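Local coordinates for ABC-type amino acid transport system, periplasmic component (Caldanaerobacter subterraneus subsp. tengcongensis MB4, PDB 4YMX), which binds arginine between its two lobes and, as the substrate-binding component of an amino acid ABC transporter, probably delivers it to the membrane-bound part, at residues A[82-87]-A[98-103]; A[74-79]-A[234-239]; A[121-126]-A[239-244]; A[94-99]-A[115-120]. One frame throughout, in Å; residues are numbered along the deposited sequence.

Contact 1: residues A[82-87]-A[98-103]; sequences EIKDMD and GRVDMV
Lys84 reaches across to the backbone of Arg99 and makes the one hydrogen bond of this contact, NZ to Arg99 O at 2.9 Å. Its side chain leaves strand 80-85 fully extended beyond CG, which carries the ammonium group well away from its own backbone and over to Arg99 O. The nitrogen approaches the carbonyl bent from the C=O direction, with a C=O...N angle of 142°, and lies 16° from the carbonyl plane. The positive end of the lysine thus grips the turn that follows helix 91-96, just after the Schellman motif at Gly98.

Apolar contacts converge on one methyl of Val100. CG1 of Val100 meets the aliphatic shaft of Lys84 at CD, 4.1 Å away, where the two side chains cross at a slant. From the next inward-facing position of 82-87, Met86 meets the same methyl end-on, its CE 4.1 Å from Val100 CG1. A bend at chi3 (74°) turns this terminal methyl out of the line of the preceding chain.

The two segments do not pair as neighbouring strands, since strand 38-43 runs between 80-85 and 102-103 in the five-stranded sheet. Lys84 and Met86 therefore bridge over that intervening strand, to which their backbones are hydrogen-bonded at Met41 and Thr43. Helix 91-96 connects the two sides as a beta-alpha-beta crossover, and it closes over the contact with Leu91 and Ala94 against Met86 and Leu95 against Val100.

Contact 2: residues A[74-79]-A[234-239]; sequences AKKLGV and LDVVNE
The last turn of helix 65-77 lies beside the first half of helix 231-247, and the two backbones come closest at Lys76 and Val236, whose CA atoms are 7.9 Å apart. Segment 234-239 is helical throughout, whereas 74-79 leaves its helix at Gly78. This glycine has positive phi (68°) and is the C' residue of a Schellman motif: Val79 N bonds to Ala74 O at 3.0 Å, and a weaker bond joins Gly78 N to Lys75 O. The chain is thereby turned out of the helix and on into strand 80-85.

Val236 is the residue that both side chains of the first helix meet. Its CG1 lies 3.8 Å from Leu77 CD2 and 4.0 Å from Lys76 CG, while CG2 touches the same leucine methyl at 4.1 Å. The two helices lie on one face of the five-stranded sheet of this lobe, within the alpha/beta fold of the family 3 solute-binding proteins. Beneath them, Leu77 also packs on Ile39 of strand 38-43, and Val237 faces Val224 of strand 222-227.

Toward the surface the chemistry becomes polar. With CG anti to the backbone N (chi1 -176°) and a bend at chi2, Lys76 lays its CG against Val236 and runs on past Glu239, nearest to it at CE (4.5 Å from OE1); NZ is 5.0 Å from the same oxygen, so any attraction would act at a distance. Closer to the sheet, Val240, one residue after Glu239, takes up the packing against the methylene chain of Lys76.

Contact 3: residues A[121-126]-A[239-244]; sequences DLYYDS and EVIKEL
Ile241 lays both of its branches along the backbone of residues 121-123. Its CG2 methyl meets the CB of Tyr123 at 4.1 Å, and its CD1, at the end of the longer branch, comes within 3.9 Å of Asp121 O. CG2 also looks at the next carbonyl, Leu122 O, from 4.4 Å. Chi1 of -66° places CG1 opposite the carbonyl carbon and leaves CG2 opposite the backbone N, bringing CD1 to Asp121 and CG2 to Tyr123.

Tyr123 offers the isoleucine its CB rather than the far end of its ring. Its chi1 of 64° sets CG between the backbone N and the carbonyl carbon and leads the ring away from helix 239-244, while CD1 of Ile241 approaches that ring obliquely. The phenol OH makes a weak hydrogen bond to Asp66, and the ring packs on Ile69 of helix 65-77.

Strand 121-124, weakly bonded here, is the end of an edge strand, 117-124, of the five-stranded sheet, and helix 231-247 runs over it. The axes of segments 121-124 and 239-244 approach to 9.4 Å, with 44° between their directions. This helix-on-sheet layer belongs to the lobe built on strands 38-43 and 222-227, and just beyond Tyr124 the chain leaves for the other lobe of the periplasmic binding protein fold.

At the outer margin, Asp121 turns its CB toward the helix, but its carboxylate does not meet the amine of Lys242: OD2 and NZ are 5.6 Å apart. Polar links flank the isoleucine instead, with Asn238 OD1 accepting from Asp121 N and Lys245 NZ donating to Leu122 O.

Contact 4: residues A[94-99]-A[115-120]; sequences ALQAGR and KSVDFS
A chi1 of -172° swings the Leu95 side chain out from helix 91-96, and Val117, at chi1 -60°, holds CG1 opposite its own carbonyl carbon; the leucine's CD2 and this methyl meet. The contact joins that helix to strand 117-124, an outer strand of the five-stranded sheet in the alpha/beta lobe. Leu95 CD2 sits 3.8 Å from Val117 CG1 and 4.1 Å from Val117 CB, the two buried side chains meeting at a slant. Leu95 also packs on Ala225 of strand 222-227, which is the strand paired with 117-124.

One residue on, the Gln96 side chain runs out along the solvent side of this apolar pair. Its CG grazes Val117 CG1, and its amide nitrogen NE2 rests 3.7 Å from Ser116 CB. After Gln96 the chain turns away through the Schellman motif at Gly98, with Arg99 N bonded to Ala94 O.

Gln96 and Ser116 share no direct hydrogen bond; a water molecule bridges them. It accepts from Gln96 NE2 at 2.8 Å and donates to Ser116 O at 2.9 Å.

In the fold
All four contacts lie in one lobe, around its five-stranded sheet. Contacts 1 and 4 share Gly98 and Arg99 and meet where Leu95 CD1 packs on the backbone of Val100 to Met102; both set apolar packing beside a polar link at the margin, with one buried residue in contact 1 and a buried pair in contact 4; the link is direct in contact 1, water-mediated in contact 4. Contacts 2 and 3 share helix 231-247 and Glu239, and neither has a hydrogen bond between its segments. Contact 2 is a surface contact between helices, whereas contact 3, partly buried, sets an isoleucine against strand 117-124. That strand also serves contact 4, and Ile241 CD1 touches Ser120 OG between them.

Contact 1: residues A[82-87]-A[98-103]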
loop_
_atom_site.group_PDB
_atom_site.type_symbol
_atom_site.label_atom_id
_atom_site.label_comp_id
_atom_site.label_asym_id
_atom_site.label_seq_id
_atom_site.Cartn_x
_atom_site.Cartn_y
_atom_site.Cartn_z
ATOM N N GLU A 82 13.858 -12.987 -0.496
ATOM C CA GLU A 82 13.099 -13.428 0.665
ATOM C C GLU A 82 12.161 -12.307 1.068
ATOM O O GLU A 82 12.559 -11.140 1.110
ATOM C CB GLU A 82 14.033 -13.813 1.819
ATOM C CG GLU A 82 14.758 -15.142 1.568
ATOM C CD GLU A 82 15.665 -15.579 2.712
ATOM O OE1 GLU A 82 16.245 -16.686 2.616
ATOM O OE2 GLU A 82 15.808 -14.833 3.701
ATOM N N ILE A 83 10.914 -12.661 1.359
ATOM C CA ILE A 83 9.917 -11.682 1.758
ATOM C C ILE A 83 9.531 -11.890 3.218
ATOM O O ILE A 83 9.216 -13.016 3.633
ATOM C CB ILE A 83 8.649 -11.805 0.897
ATOM C CG1 ILE A 83 8.988 -11.705 -0.587
ATOM C CG2 ILE A 83 7.644 -10.728 1.277
ATOM C CD1 ILE A 83 7.810 -12.004 -1.483
ATOM N N LYS A 84 9.561 -10.810 3.995
ATOM C CA LYS A 84 9.017 -10.819 5.351
ATOM C C LYS A 84 7.714 -10.027 5.382
ATOM O O LYS A 84 7.705 -8.829 5.090
ATOM C CB LYS A 84 10.009 -10.212 6.343
ATOM C CG LYS A 84 11.301 -11.004 6.540
ATOM C CD LYS A 84 12.176 -10.326 7.582
ATOM C CE LYS A 84 13.455 -11.103 7.852
ATOM N NZ LYS A 84 14.323 -10.414 8.859
ATOM N N ASP A 85 6.624 -10.693 5.743
ATOM C CA ASP A 85 5.323 -10.042 5.888
ATOM C C ASP A 85 5.176 -9.534 7.320
ATOM O O ASP A 85 5.403 -10.275 8.290
ATOM C CB ASP A 85 4.214 -11.031 5.532
ATOM C CG ASP A 85 2.846 -10.392 5.446
ATOM O OD1 ASP A 85 1.861 -11.153 5.380
ATOM O OD2 ASP A 85 2.737 -9.150 5.442
ATOM N N MET A 86 4.865 -8.249 7.455
ATOM C CA MET A 86 4.696 -7.631 8.761
ATOM C C MET A 86 3.683 -6.491 8.675
ATOM O O MET A 86 3.340 -6.030 7.578
ATOM C CB MET A 86 6.039 -7.103 9.279
ATOM C CG MET A 86 6.584 -5.932 8.473
ATOM S SD MET A 86 8.251 -5.457 8.963
ATOM C CE MET A 86 9.183 -6.802 8.261
ATOM N N ASP A 87 3.214 -6.038 9.834
ATOM C CA ASP A 87 2.339 -4.875 9.896
ATOM C C ASP A 87 2.995 -3.693 9.198
ATOM O O ASP A 87 4.195 -3.477 9.350
ATOM C CB ASP A 87 2.039 -4.503 11.350
ATOM C CG ASP A 87 1.238 -5.564 12.084
ATOM O OD1 ASP A 87 0.512 -6.349 11.441
ATOM O OD2 ASP A 87 1.327 -5.595 13.327
ATOM N N GLY A 98 17.890 -2.677 9.747
ATOM C CA GLY A 98 18.580 -3.631 8.897
ATOM C C GLY A 98 17.973 -5.021 8.881
ATOM O O GLY A 98 18.604 -5.971 8.412
ATOM N N ARG A 99 16.749 -5.146 9.388
ATOM C CA ARG A 99 16.049 -6.429 9.378
ATOM C C ARG A 99 15.519 -6.778 7.983
ATOM O O ARG A 99 15.223 -7.936 7.699
ATOM C CB ARG A 99 14.908 -6.438 10.400
ATOM C CG ARG A 99 15.377 -6.336 11.855
ATOM C CD ARG A 99 14.272 -6.729 12.827
ATOM N NE ARG A 99 13.177 -5.764 12.831
ATOM C CZ ARG A 99 13.123 -4.699 13.626
ATOM N NH1 ARG A 99 14.099 -4.457 14.490
ATOM N NH2 ARG A 99 12.085 -3.876 13.561
ATOM N N VAL A 100 15.384 -5.766 7.128
ATOM C CA VAL A 100 15.100 -5.979 5.706
ATOM C C VAL A 100 16.017 -5.043 4.926
ATOM O O VAL A 100 16.516 -4.059 5.484
ATOM C CB VAL A 100 13.613 -5.702 5.317
ATOM C CG1 VAL A 100 12.661 -6.585 6.099
ATOM C CG2 VAL A 100 13.267 -4.238 5.508
ATOM N N ASP A 101 16.243 -5.348 3.651
ATOM C CA ASP A 101 17.090 -4.523 2.790
ATOM C C ASP A 101 16.305 -3.472 2.007
ATOM O O ASP A 101 16.836 -2.425 1.646
ATOM C CB ASP A 101 17.846 -5.401 1.792
ATOM C CG ASP A 101 18.693 -6.456 2.462
ATOM O OD1 ASP A 101 19.429 -6.111 3.409
ATOM O OD2 ASP A 101 18.622 -7.630 2.042
ATOM N N MET A 102 15.042 -3.767 1.724
ATOM C CA MET A 102 14.189 -2.839 1.009
ATOM C C MET A 102 12.750 -3.093 1.405
ATOM O O MET A 102 12.409 -4.179 1.890
ATOM C CB MET A 102 14.357 -2.958 -0.515
ATOM C CG MET A 102 13.879 -4.278 -1.099
ATOM S SD MET A 102 14.129 -4.319 -2.880
ATOM C CE MET A 102 13.669 -6.009 -3.252
ATOM N N VAL A 103 11.923 -2.073 1.213
ATOM C CA VAL A 103 10.495 -2.193 1.447
ATOM C C VAL A 103 9.765 -1.840 0.162
ATOM O O VAL A 103 10.016 -0.797 -0.447
ATOM C CB VAL A 103 10.019 -1.268 2.586
ATOM C CG1 VAL A 103 8.495 -1.143 2.586
ATOM C CG2 VAL A 103 10.534 -1.764 3.936
#

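Contact 2: residues A[74-79]-A[234-239]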
loop_
_atom_site.group_PDB
_atom_site.type_symbol
_atom_site.label_atom_id
_atom_site.label_comp_id
_atom_site.label_asym_id
_atom_site.label_seq_id
_atom_site.Cartn_x
_atom_site.Cartn_y
_atom_site.Cartn_z
ATOM N N ALA A 74 15.580 -8.590 -7.658
ATOM C CA ALA A 74 16.370 -9.743 -7.232
ATOM C C ALA A 74 17.100 -10.361 -8.419
ATOM O O ALA A 74 18.255 -10.775 -8.287
ATOM C CB ALA A 74 15.494 -10.770 -6.558
ATOM N N LYS A 75 16.438 -10.415 -9.573
ATOM C CA LYS A 75 17.043 -10.996 -10.770
ATOM C C LYS A 75 18.197 -10.161 -11.319
ATOM O O LYS A 75 19.222 -10.717 -11.744
ATOM C CB LYS A 75 15.991 -11.285 -11.836
ATOM C CG LYS A 75 15.152 -12.503 -11.496
ATOM C CD LYS A 75 14.422 -13.056 -12.708
ATOM C CE LYS A 75 13.397 -14.105 -12.302
ATOM N NZ LYS A 75 12.012 -13.628 -12.573
ATOM N N LYS A 76 18.051 -8.839 -11.287
ATOM C CA LYS A 76 19.143 -7.940 -11.658
ATOM C C LYS A 76 20.360 -8.151 -10.762
ATOM O O LYS A 76 21.503 -8.157 -11.229
ATOM C CB LYS A 76 18.682 -6.484 -11.577
ATOM C CG LYS A 76 19.715 -5.464 -12.038
ATOM C CD LYS A 76 20.089 -5.636 -13.505
ATOM C CE LYS A 76 20.902 -4.442 -13.985
ATOM N NZ LYS A 76 21.247 -4.531 -15.429
ATOM N N LEU A 77 20.113 -8.341 -9.472
ATOM C CA LEU A 77 21.200 -8.524 -8.513
ATOM C C LEU A 77 21.778 -9.941 -8.530
ATOM O O LEU A 77 22.862 -10.175 -7.990
ATOM C CB LEU A 77 20.714 -8.192 -7.100
ATOM C CG LEU A 77 20.366 -6.732 -6.788
ATOM C CD1 LEU A 77 19.610 -6.655 -5.468
ATOM C CD2 LEU A 77 21.622 -5.877 -6.728
ATOM N N GLY A 78 21.055 -10.879 -9.141
ATOM C CA GLY A 78 21.456 -12.279 -9.164
ATOM C C GLY A 78 21.377 -12.936 -7.797
ATOM O O GLY A 78 22.240 -13.743 -7.435
ATOM N N VAL A 79 20.343 -12.593 -7.033
ATOM C CA VAL A 79 20.182 -13.130 -5.686
ATOM C C VAL A 79 18.780 -13.690 -5.467
ATOM O O VAL A 79 17.861 -13.426 -6.248
ATOM C CB VAL A 79 20.452 -12.059 -4.601
ATOM C CG1 VAL A 79 21.896 -11.562 -4.673
ATOM C CG2 VAL A 79 19.483 -10.897 -4.749
ATOM N N LEU A 234 19.831 1.492 -3.892
ATOM C CA LEU A 234 18.920 2.477 -4.459
ATOM C C LEU A 234 19.151 2.657 -5.956
ATOM O O LEU A 234 18.200 2.717 -6.734
ATOM C CB LEU A 234 19.055 3.822 -3.744
ATOM C CG LEU A 234 18.076 4.898 -4.218
ATOM C CD1 LEU A 234 16.646 4.422 -4.030
ATOM C CD2 LEU A 234 18.327 6.199 -3.463
ATOM N N ASP A 235 20.415 2.713 -6.366
ATOM C CA ASP A 235 20.729 2.909 -7.777
ATOM C C ASP A 235 20.256 1.733 -8.622
ATOM O O ASP A 235 19.693 1.929 -9.706
ATOM C CB ASP A 235 22.227 3.155 -7.980
ATOM C CG ASP A 235 22.649 4.562 -7.596
ATOM O OD1 ASP A 235 21.776 5.435 -7.396
ATOM O OD2 ASP A 235 23.873 4.796 -7.496
ATOM N N VAL A 236 20.473 0.517 -8.126
ATOM C CA VAL A 236 19.969 -0.673 -8.806
ATOM C C VAL A 236 18.441 -0.655 -8.902
ATOM O O VAL A 236 17.885 -0.956 -9.962
ATOM C CB VAL A 236 20.446 -1.981 -8.131
ATOM C CG1 VAL A 236 19.735 -3.185 -8.728
ATOM C CG2 VAL A 236 21.972 -2.133 -8.267
ATOM N N VAL A 237 17.768 -0.297 -7.813
ATOM C CA VAL A 237 16.310 -0.244 -7.820
ATOM C C VAL A 237 15.818 0.753 -8.867
ATOM O O VAL A 237 14.908 0.446 -9.653
ATOM C CB VAL A 237 15.732 0.090 -6.423
ATOM C CG1 VAL A 237 14.228 0.371 -6.504
ATOM C CG2 VAL A 237 15.995 -1.054 -5.467
ATOM N N ASN A 238 16.401 1.919 -8.904
ATOM C CA ASN A 238 16.004 2.913 -9.869
ATOM C C ASN A 238 16.277 2.482 -11.286
ATOM O O ASN A 238 15.488 2.733 -12.123
ATOM C CB ASN A 238 16.671 4.258 -9.593
ATOM C CG ASN A 238 15.971 5.044 -8.535
ATOM O OD1 ASN A 238 14.803 4.905 -8.327
ATOM N ND2 ASN A 238 16.698 5.895 -7.913
ATOM N N GLU A 239 17.397 1.813 -11.509
ATOM C CA GLU A 239 17.700 1.260 -12.829
ATOM C C GLU A 239 16.673 0.210 -13.252
ATOM O O GLU A 239 16.245 0.176 -14.405
ATOM C CB GLU A 239 19.112 0.655 -12.857
ATOM C CG GLU A 239 20.252 1.667 -12.766
ATOM C CD GLU A 239 21.620 1.006 -12.670
ATOM O OE1 GLU A 239 21.793 -0.102 -13.222
ATOM O OE2 GLU A 239 22.523 1.592 -12.034
#

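Contact 3: residues A[121-126]-A[239-244]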
loop_
_atom_site.group_PDB
_atom_site.type_symbol
_atom_site.label_atom_id
_atom_site.label_comp_id
_atom_site.label_asym_id
_atom_site.label_seq_id
_atom_site.Cartn_x
_atom_site.Cartn_y
_atom_site.Cartn_z
ATOM N N ASP A 121 12.560 6.365 -7.403
ATOM C CA ASP A 121 11.592 7.046 -8.244
ATOM C C ASP A 121 10.228 6.394 -8.050
ATOM O O ASP A 121 10.136 5.209 -7.697
ATOM C CB ASP A 121 12.011 6.936 -9.711
ATOM C CG ASP A 121 13.308 7.664 -10.007
ATOM O OD1 ASP A 121 13.489 8.789 -9.498
ATOM O OD2 ASP A 121 14.132 7.119 -10.770
ATOM N N LEU A 122 9.165 7.160 -8.275
ATOM C CA LEU A 122 7.816 6.599 -8.215
ATOM C C LEU A 122 7.641 5.513 -9.277
ATOM O O LEU A 122 8.154 5.636 -10.399
ATOM C CB LEU A 122 6.760 7.684 -8.430
ATOM C CG LEU A 122 6.611 8.753 -7.355
ATOM C CD1 LEU A 122 5.712 9.854 -7.863
ATOM C CD2 LEU A 122 6.030 8.152 -6.092
ATOM N N TYR A 123 6.918 4.450 -8.930
ATOM C CA TYR A 123 6.628 3.397 -9.903
ATOM C C TYR A 123 5.122 3.206 -10.145
ATOM O O TYR A 123 4.728 2.414 -11.006
ATOM C CB TYR A 123 7.289 2.064 -9.513
ATOM C CG TYR A 123 6.765 1.478 -8.225
ATOM C CD1 TYR A 123 5.559 0.783 -8.194
ATOM C CD2 TYR A 123 7.472 1.618 -7.035
ATOM C CE1 TYR A 123 5.071 0.258 -7.016
ATOM C CE2 TYR A 123 6.985 1.078 -5.849
ATOM C CZ TYR A 123 5.786 0.405 -5.852
ATOM O OH TYR A 123 5.289 -0.119 -4.682
ATOM N N TYR A 124 4.285 3.910 -9.382
ATOM C CA TYR A 124 2.847 3.900 -9.627
ATOM C C TYR A 124 2.185 5.070 -8.919
ATOM O O TYR A 124 2.667 5.514 -7.889
ATOM C CB TYR A 124 2.220 2.567 -9.188
ATOM C CG TYR A 124 1.002 2.191 -10.013
ATOM C CD1 TYR A 124 1.116 1.947 -11.371
ATOM C CD2 TYR A 124 -0.251 2.086 -9.435
ATOM C CE1 TYR A 124 0.012 1.611 -12.140
ATOM C CE2 TYR A 124 -1.369 1.760 -10.198
ATOM C CZ TYR A 124 -1.226 1.517 -11.547
ATOM O OH TYR A 124 -2.319 1.189 -12.325
ATOM N N ASP A 125 1.084 5.574 -9.461
ATOM C CA ASP A 125 0.366 6.662 -8.829
ATOM C C ASP A 125 -0.588 6.046 -7.794
ATOM O O ASP A 125 -0.765 4.825 -7.742
ATOM C CB ASP A 125 -0.386 7.471 -9.892
ATOM C CG ASP A 125 -0.933 8.784 -9.360
ATOM O OD1 ASP A 125 -0.489 9.248 -8.281
ATOM O OD2 ASP A 125 -1.807 9.365 -10.040
ATOM N N SER A 126 -1.186 6.875 -6.951
ATOM C CA SER A 126 -2.247 6.390 -6.071
ATOM C C SER A 126 -3.187 7.521 -5.681
ATOM O O SER A 126 -2.850 8.709 -5.819
ATOM C CB SER A 126 -1.681 5.705 -4.813
ATOM O OG SER A 126 -0.971 6.626 -4.004
ATOM N N GLU A 239 17.397 1.813 -11.509
ATOM C CA GLU A 239 17.700 1.260 -12.829
ATOM C C GLU A 239 16.673 0.210 -13.252
ATOM O O GLU A 239 16.245 0.176 -14.405
ATOM C CB GLU A 239 19.112 0.655 -12.857
ATOM C CG GLU A 239 20.252 1.667 -12.766
ATOM C CD GLU A 239 21.620 1.006 -12.670
ATOM O OE1 GLU A 239 21.793 -0.102 -13.222
ATOM O OE2 GLU A 239 22.523 1.592 -12.034
ATOM N N VAL A 240 16.282 -0.656 -12.324
ATOM C CA VAL A 240 15.326 -1.717 -12.640
ATOM C C VAL A 240 13.949 -1.141 -12.955
ATOM O O VAL A 240 13.305 -1.563 -13.916
ATOM C CB VAL A 240 15.236 -2.754 -11.493
ATOM C CG1 VAL A 240 14.039 -3.676 -11.685
ATOM C CG2 VAL A 240 16.540 -3.544 -11.409
ATOM N N ILE A 241 13.507 -0.169 -12.161
ATOM C CA ILE A 241 12.231 0.491 -12.437
ATOM C C ILE A 241 12.265 1.148 -13.816
ATOM O O ILE A 241 11.332 0.997 -14.601
ATOM C CB ILE A 241 11.868 1.528 -11.365
ATOM C CG1 ILE A 241 11.622 0.820 -10.033
ATOM C CG2 ILE A 241 10.632 2.332 -11.790
ATOM C CD1 ILE A 241 11.497 1.769 -8.859
ATOM N N LYS A 242 13.349 1.854 -14.117
ATOM C CA LYS A 242 13.486 2.474 -15.435
ATOM C C LYS A 242 13.477 1.429 -16.545
ATOM O O LYS A 242 12.792 1.597 -17.560
ATOM C CB LYS A 242 14.752 3.334 -15.495
ATOM C CG LYS A 242 14.507 4.792 -15.145
ATOM C CD LYS A 242 15.673 5.674 -15.586
ATOM C CE LYS A 242 15.395 7.150 -15.318
ATOM N NZ LYS A 242 14.434 7.746 -16.291
ATOM N N GLU A 243 14.221 0.341 -16.375
ATOM C CA GLU A 243 14.261 -0.671 -17.426
ATOM C C GLU A 243 12.925 -1.396 -17.597
ATOM O O GLU A 243 12.539 -1.729 -18.718
ATOM C CB GLU A 243 15.418 -1.652 -17.211
ATOM C CG GLU A 243 15.524 -2.763 -18.252
ATOM C CD GLU A 243 15.803 -2.267 -19.670
ATOM O OE1 GLU A 243 15.770 -3.114 -20.582
ATOM O OE2 GLU A 243 16.061 -1.055 -19.880
ATOM N N LEU A 244 12.206 -1.625 -16.502
ATOM C CA LEU A 244 10.857 -2.180 -16.614
ATOM C C LEU A 244 9.997 -1.279 -17.493
ATOM O O LEU A 244 9.330 -1.743 -18.422
ATOM C CB LEU A 244 10.207 -2.326 -15.229
ATOM C CG LEU A 244 10.730 -3.451 -14.340
ATOM C CD1 LEU A 244 10.103 -3.346 -12.951
ATOM C CD2 LEU A 244 10.456 -4.815 -14.961
#

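Contact 4: residues A[94-99]-A[115-120]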
loop_
_atom_site.group_PDB
_atom_site.type_symbol
_atom_site.label_atom_id
_atom_site.label_comp_id
_atom_site.label_asym_id
_atom_site.label_seq_id
_atom_site.Cartn_x
_atom_site.Cartn_y
_atom_site.Cartn_z
ATOM N N ALA A 94 11.841 -1.628 10.570
ATOM C CA ALA A 94 12.596 -2.810 10.168
ATOM C C ALA A 94 13.733 -2.446 9.212
ATOM O O ALA A 94 14.838 -2.983 9.306
ATOM C CB ALA A 94 11.669 -3.852 9.541
ATOM N N LEU A 95 13.464 -1.518 8.302
ATOM C CA LEU A 95 14.450 -1.088 7.329
ATOM C C LEU A 95 15.582 -0.331 8.023
ATOM O O LEU A 95 16.764 -0.549 7.728
ATOM C CB LEU A 95 13.761 -0.228 6.272
ATOM C CG LEU A 95 14.522 0.205 5.031
ATOM C CD1 LEU A 95 15.064 -0.998 4.279
ATOM C CD2 LEU A 95 13.603 1.037 4.143
ATOM N N GLN A 96 15.224 0.531 8.971
ATOM C CA GLN A 96 16.215 1.279 9.745
ATOM C C GLN A 96 17.112 0.356 10.555
ATOM O O GLN A 96 18.305 0.622 10.717
ATOM C CB GLN A 96 15.532 2.265 10.692
ATOM C CG GLN A 96 14.814 3.407 10.014
ATOM C CD GLN A 96 14.084 4.280 11.016
ATOM O OE1 GLN A 96 13.086 3.868 11.612
ATOM N NE2 GLN A 96 14.588 5.492 11.211
ATOM N N ALA A 97 16.527 -0.723 11.067
ATOM C CA ALA A 97 17.251 -1.688 11.885
ATOM C C ALA A 97 18.054 -2.694 11.068
ATOM O O ALA A 97 18.808 -3.488 11.636
ATOM C CB ALA A 97 16.290 -2.418 12.817
ATOM N N GLY A 98 17.890 -2.677 9.747
ATOM C CA GLY A 98 18.580 -3.631 8.897
ATOM C C GLY A 98 17.973 -5.021 8.881
ATOM O O GLY A 98 18.604 -5.971 8.412
ATOM N N ARG A 99 16.749 -5.146 9.388
ATOM C CA ARG A 99 16.049 -6.429 9.378
ATOM C C ARG A 99 15.519 -6.778 7.983
ATOM O O ARG A 99 15.223 -7.936 7.699
ATOM C CB ARG A 99 14.908 -6.438 10.400
ATOM C CG ARG A 99 15.377 -6.336 11.855
ATOM C CD ARG A 99 14.272 -6.729 12.827
ATOM N NE ARG A 99 13.177 -5.764 12.831
ATOM C CZ ARG A 99 13.123 -4.699 13.626
ATOM N NH1 ARG A 99 14.099 -4.457 14.490
ATOM N NH2 ARG A 99 12.085 -3.876 13.561
ATOM N N LYS A 115 13.139 11.711 5.722
ATOM C CA LYS A 115 14.099 12.046 6.774
ATOM C C LYS A 115 14.735 10.783 7.336
ATOM O O LYS A 115 15.842 10.823 7.882
ATOM C CB LYS A 115 13.421 12.810 7.913
ATOM C CG LYS A 115 12.721 14.097 7.492
ATOM C CD LYS A 115 12.011 14.723 8.686
ATOM C CE LYS A 115 11.589 16.149 8.394
ATOM N NZ LYS A 115 10.866 16.754 9.547
ATOM N N SER A 116 14.033 9.658 7.200
ATOM C CA SER A 116 14.432 8.408 7.855
ATOM C C SER A 116 14.991 7.356 6.903
ATOM O O SER A 116 15.917 6.624 7.254
ATOM C CB SER A 116 13.248 7.814 8.625
ATOM O OG SER A 116 12.837 8.686 9.667
ATOM N N VAL A 117 14.404 7.259 5.709
ATOM C CA VAL A 117 14.823 6.284 4.704
ATOM C C VAL A 117 14.932 6.962 3.335
ATOM O O VAL A 117 14.506 8.104 3.169
ATOM C CB VAL A 117 13.851 5.080 4.627
ATOM C CG1 VAL A 117 13.770 4.357 5.970
ATOM C CG2 VAL A 117 12.462 5.532 4.162
ATOM N N ASP A 118 15.511 6.266 2.360
ATOM C CA ASP A 118 15.619 6.803 1.007
ATOM C C ASP A 118 14.621 6.113 0.079
ATOM O O ASP A 118 14.374 4.914 0.198
ATOM C CB ASP A 118 17.037 6.614 0.458
ATOM C CG ASP A 118 18.053 7.511 1.129
ATOM O OD1 ASP A 118 17.663 8.566 1.667
ATOM O OD2 ASP A 118 19.248 7.164 1.104
ATOM N N PHE A 119 14.071 6.873 -0.860
ATOM C CA PHE A 119 13.075 6.337 -1.786
ATOM C C PHE A 119 13.532 6.355 -3.232
ATOM O O PHE A 119 14.225 7.276 -3.686
ATOM C CB PHE A 119 11.754 7.100 -1.679
ATOM C CG PHE A 119 10.985 6.800 -0.433
ATOM C CD1 PHE A 119 10.110 5.722 -0.384
ATOM C CD2 PHE A 119 11.134 7.595 0.691
ATOM C CE1 PHE A 119 9.392 5.443 0.779
ATOM C CE2 PHE A 119 10.422 7.326 1.851
ATOM C CZ PHE A 119 9.549 6.243 1.894
ATOM N N SER A 120 13.115 5.325 -3.956
ATOM C CA SER A 120 13.290 5.273 -5.397
ATOM C C SER A 120 12.388 6.276 -6.092
ATOM O O SER A 120 11.549 6.937 -5.471
ATOM C CB SER A 120 12.943 3.872 -5.894
ATOM O OG SER A 120 11.528 3.684 -5.866
HETATM O O HOH W 1 16.931 6.331 9.908
#